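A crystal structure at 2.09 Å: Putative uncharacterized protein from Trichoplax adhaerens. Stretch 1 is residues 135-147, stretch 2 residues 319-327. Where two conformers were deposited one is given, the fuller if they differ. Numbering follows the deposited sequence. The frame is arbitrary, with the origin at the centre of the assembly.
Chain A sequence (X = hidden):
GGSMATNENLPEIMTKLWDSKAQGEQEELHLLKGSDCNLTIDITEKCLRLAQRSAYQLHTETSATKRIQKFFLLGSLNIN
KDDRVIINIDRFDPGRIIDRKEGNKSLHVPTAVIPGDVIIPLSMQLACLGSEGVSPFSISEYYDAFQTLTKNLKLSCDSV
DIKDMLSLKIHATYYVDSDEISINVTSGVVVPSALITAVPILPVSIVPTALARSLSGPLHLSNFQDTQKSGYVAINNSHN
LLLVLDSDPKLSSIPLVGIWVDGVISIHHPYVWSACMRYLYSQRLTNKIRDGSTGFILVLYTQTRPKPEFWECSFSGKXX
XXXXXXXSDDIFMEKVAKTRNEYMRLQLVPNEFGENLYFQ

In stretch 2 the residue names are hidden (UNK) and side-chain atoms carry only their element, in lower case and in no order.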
# COMPACT_ATOMS: atom_id res chain seq x y z
N SER A 135 -13.02 21.34 1.76
CA SER A 135 -12.37 21.25 0.45
C SER A 135 -10.89 20.85 0.54
O SER A 135 -10.48 19.90 -0.14
CB SER A 135 -12.51 22.58 -0.31
OG SER A 135 -13.87 22.94 -0.47
N PRO A 136 -10.08 21.53 1.35
CA PRO A 136 -8.65 21.24 1.38
C PRO A 136 -8.27 20.25 2.48
O PRO A 136 -8.96 20.08 3.48
CB PRO A 136 -8.01 22.61 1.65
CG PRO A 136 -9.15 23.53 2.09
CD PRO A 136 -10.37 22.66 2.26
N PHE A 137 -7.13 19.59 2.26
CA PHE A 137 -6.57 18.65 3.23
C PHE A 137 -5.66 19.38 4.20
O PHE A 137 -4.79 20.16 3.78
CB PHE A 137 -5.79 17.55 2.51
CG PHE A 137 -6.65 16.46 1.94
CD1 PHE A 137 -7.02 15.38 2.73
CD2 PHE A 137 -7.08 16.49 0.63
CE1 PHE A 137 -7.80 14.37 2.22
CE2 PHE A 137 -7.87 15.48 0.11
CZ PHE A 137 -8.23 14.41 0.91
N SER A 138 -5.86 19.13 5.49
CA SER A 138 -5.05 19.69 6.55
C SER A 138 -4.18 18.60 7.16
O SER A 138 -4.42 17.41 6.96
CB SER A 138 -5.91 20.35 7.63
OG SER A 138 -6.68 19.36 8.30
N ILE A 139 -3.16 19.02 7.91
CA ILE A 139 -2.24 18.05 8.49
C ILE A 139 -2.93 17.21 9.56
O ILE A 139 -2.55 16.05 9.79
CB ILE A 139 -0.98 18.76 9.02
CG1 ILE A 139 0.06 17.74 9.49
CG2 ILE A 139 -1.34 19.73 10.14
CD1 ILE A 139 0.51 16.79 8.40
N SER A 140 -3.96 17.76 10.21
CA SER A 140 -4.72 16.97 11.18
C SER A 140 -5.43 15.80 10.50
O SER A 140 -5.51 14.70 11.06
CB SER A 140 -5.72 17.85 11.92
OG SER A 140 -6.75 18.29 11.04
N GLU A 141 -5.95 16.03 9.29
CA GLU A 141 -6.59 14.95 8.55
C GLU A 141 -5.58 13.91 8.11
O GLU A 141 -5.84 12.70 8.19
CB GLU A 141 -7.35 15.53 7.35
CG GLU A 141 -8.29 14.56 6.66
CD GLU A 141 -9.12 15.22 5.58
OE1 GLU A 141 -9.11 16.47 5.51
OE2 GLU A 141 -9.77 14.50 4.80
N TYR A 142 -4.41 14.35 7.63
CA TYR A 142 -3.35 13.40 7.28
C TYR A 142 -2.89 12.62 8.50
O TYR A 142 -2.64 11.41 8.41
CB TYR A 142 -2.17 14.14 6.66
CG TYR A 142 -2.40 14.74 5.29
CD1 TYR A 142 -2.64 13.94 4.18
CD2 TYR A 142 -2.35 16.11 5.10
CE1 TYR A 142 -2.83 14.48 2.93
CE2 TYR A 142 -2.55 16.67 3.85
CZ TYR A 142 -2.78 15.85 2.77
OH TYR A 142 -2.98 16.40 1.52
N TYR A 143 -2.77 13.29 9.65
CA TYR A 143 -2.28 12.64 10.86
C TYR A 143 -3.22 11.53 11.31
O TYR A 143 -2.79 10.42 11.65
CB TYR A 143 -2.10 13.68 11.97
CG TYR A 143 -1.82 13.09 13.34
CD1 TYR A 143 -0.53 12.73 13.71
CD2 TYR A 143 -2.84 12.89 14.26
CE1 TYR A 143 -0.27 12.19 14.95
CE2 TYR A 143 -2.59 12.35 15.50
CZ TYR A 143 -1.30 12.01 15.84
OH TYR A 143 -1.04 11.47 17.09
N ASP A 144 -4.53 11.81 11.33
CA ASP A 144 -5.49 10.80 11.74
C ASP A 144 -5.50 9.61 10.78
O ASP A 144 -5.64 8.46 11.21
CB ASP A 144 -6.88 11.41 11.87
CG ASP A 144 -6.99 12.36 13.05
OD1 ASP A 144 -6.36 12.09 14.09
OD2 ASP A 144 -7.71 13.38 12.93
N ALA A 145 -5.34 9.88 9.48
CA ALA A 145 -5.29 8.78 8.52
C ALA A 145 -4.06 7.90 8.74
O ALA A 145 -4.15 6.67 8.64
CB ALA A 145 -5.30 9.34 7.09
N PHE A 146 -2.92 8.52 9.06
CA PHE A 146 -1.70 7.73 9.26
C PHE A 146 -1.75 6.94 10.56
O PHE A 146 -1.20 5.83 10.62
CB PHE A 146 -0.48 8.64 9.24
CG PHE A 146 0.82 7.90 9.29
CD1 PHE A 146 1.23 7.13 8.21
CD2 PHE A 146 1.64 7.96 10.41
CE1 PHE A 146 2.43 6.43 8.25
CE2 PHE A 146 2.84 7.27 10.44
CZ PHE A 146 3.23 6.51 9.36
N GLN A 147 -2.38 7.48 11.60
CA GLN A 147 -2.59 6.70 12.82
C GLN A 147 -3.41 5.45 12.53
O GLN A 147 -3.08 4.36 12.99
CB GLN A 147 -3.27 7.56 13.89
CG GLN A 147 -2.40 8.71 14.38
CD GLN A 147 -1.14 8.24 15.07
OE1 GLN A 147 -1.14 7.21 15.74
NE2 GLN A 147 -0.05 8.98 14.89
N UNK A 319 9.80 6.28 13.66
CA UNK A 319 8.81 5.24 13.38
C UNK A 319 7.47 5.80 12.94
O UNK A 319 6.78 5.17 12.13
o UNK A 319 7.61 3.40 14.42
c UNK A 319 8.62 4.37 14.63
N UNK A 320 7.06 6.97 13.44
CA UNK A 320 5.74 7.52 13.16
C UNK A 320 5.80 8.71 12.21
O UNK A 320 4.88 9.54 12.21
c UNK A 320 5.91 8.70 15.40
c UNK A 320 5.03 7.90 14.46
o UNK A 320 6.92 9.27 14.94
o UNK A 320 5.59 8.76 16.61
N UNK A 321 6.85 8.82 11.40
CA UNK A 321 6.95 9.86 10.39
C UNK A 321 6.32 9.38 9.09
O UNK A 321 6.45 8.21 8.73
n UNK A 321 11.45 11.61 6.58
c UNK A 321 8.62 11.35 9.15
c UNK A 321 8.41 10.25 10.17
c UNK A 321 10.11 11.82 7.19
c UNK A 321 10.05 11.38 8.65
N UNK A 322 5.64 10.29 8.39
CA UNK A 322 4.93 9.91 7.17
C UNK A 322 5.14 10.94 6.08
O UNK A 322 5.34 12.13 6.35
c UNK A 322 2.15 11.86 7.20
c UNK A 322 3.43 9.71 7.43
c UNK A 322 2.00 12.16 9.94
c UNK A 322 1.43 13.11 9.11
c UNK A 322 2.65 11.07 9.39
c UNK A 322 1.50 12.96 7.74
c UNK A 322 2.74 10.91 8.02
N UNK A 323 5.10 10.47 4.84
CA UNK A 323 5.02 11.34 3.68
C UNK A 323 3.56 11.62 3.37
O UNK A 323 2.68 10.79 3.62
c UNK A 323 7.04 10.02 2.67
c UNK A 323 8.09 11.06 3.04
c UNK A 323 7.43 9.27 1.41
c UNK A 323 5.68 10.70 2.46
N UNK A 324 3.30 12.80 2.81
CA UNK A 324 1.93 13.15 2.44
C UNK A 324 1.97 14.31 1.46
O UNK A 324 2.92 15.10 1.44
c UNK A 324 0.79 15.98 4.16
c UNK A 324 1.10 13.53 3.67
c UNK A 324 1.53 14.82 4.32
o UNK A 324 2.71 18.37 6.14
c UNK A 324 2.32 17.19 5.54
c UNK A 324 1.17 17.16 4.76
c UNK A 324 3.07 16.05 5.71
c UNK A 324 2.67 14.87 5.11
N UNK A 325 0.93 14.38 0.62
CA UNK A 325 0.69 15.55 -0.22
C UNK A 325 -0.67 15.41 -0.89
O UNK A 325 -1.35 14.39 -0.71
c UNK A 325 1.77 15.71 -1.29
s UNK A 325 1.57 14.65 -2.73
N UNK A 326 -1.08 16.42 -1.65
CA UNK A 326 -2.35 16.36 -2.35
C UNK A 326 -2.18 16.84 -3.78
O UNK A 326 -1.21 17.53 -4.12
c UNK A 326 -3.43 17.18 -1.64
o UNK A 326 -4.94 19.34 -0.20
c UNK A 326 -3.18 18.68 -1.68
c UNK A 326 -4.40 19.48 -1.30
n UNK A 326 -4.86 20.32 -2.22
N UNK A 327 -3.14 16.46 -4.62
CA UNK A 327 -3.22 16.93 -5.99
C UNK A 327 -4.69 17.15 -6.33
O UNK A 327 -5.57 16.51 -5.75
c UNK A 327 -2.58 15.94 -6.97

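Position 319 carries one carbon followed by one oxygen, a short hydroxyl side chain that makes no contact with stretch 1; it is Ser319. At position 320 there are two carbons, the second carrying two oxygens: a carboxylate one methylene shorter than that of glutamate. The CA-to-CB bond points sideways, and the closest contact is made by the backbone, O of 320 lying 3.5 Å from Phe146 CE2; this is Asp320. Position 321 has four carbons in a row ending in nitrogen, and its CA-to-CB bond points away. Again the backbone makes the contact, O of 321 lying 3.7 Å from Phe146 CZ; the residue is Lys321.

Position 322 opens the strand with one carbon and a six-carbon ring that bears no oxygen. Its CA-to-CB bond points toward the helix, and its CB sits over a face of the Phe146 ring, 3.4 Å from the centroid; in return CB of Phe146 lies over a face of the ring at 322, 4.3 Å from its centroid. This is Phe322. CD1 of Ile139 meets the ring edge, 3.9 Å from CZ of Phe322, and CB of Tyr142 is 4.0 Å from CE1 of Phe322.

Position 323 has four carbons, forked at the second; its CA-to-CB bond points away and the side chain reaches nothing on stretch 1. This is Leu323. Position 324 again has one carbon and a six-carbon ring, now bearing an oxygen. Its CB lies over a face of the Tyr142 ring, 4.1 Å from the centroid, while CD1 of Ile139 covers a face of the ring at 324, 3.8 Å from its centroid; this is Tyr324. Position 325 holds one carbon and one sulfur, its CA-to-CB bond pointing away: Cys325.

At position 326 there are three carbons, the third carrying one oxygen and one nitrogen. The CA-to-CB bond points toward stretch 1, and CB of 326 lies 3.3 Å from OH of Tyr142; this is Gln326. Its OE1 accepts a weak hydrogen bond from N of Phe137, at 3.3 Å, just ahead of the N-cap Ser138. The single side-chain carbon at position 327, out of reach of stretch 1, is Ala327.

The contact follows the alternation of the strand: the CA-to-CB bonds of Phe322, Tyr324 and Gln326 point toward stretch 1, those of Leu323 and Cys325 away. Phe146 and Tyr142, one helical turn apart, meet Phe322 and Tyr324 in reverse order, as the 130° angle between helix and strand directions allows. Packing is chiefly aromatic and apolar, with Ile139 bridging both strand rings and the weak Phe137–Gln326 hydrogen bond near the start of stretch 1.

Stretch 2 319-327: SDKFLYCQA
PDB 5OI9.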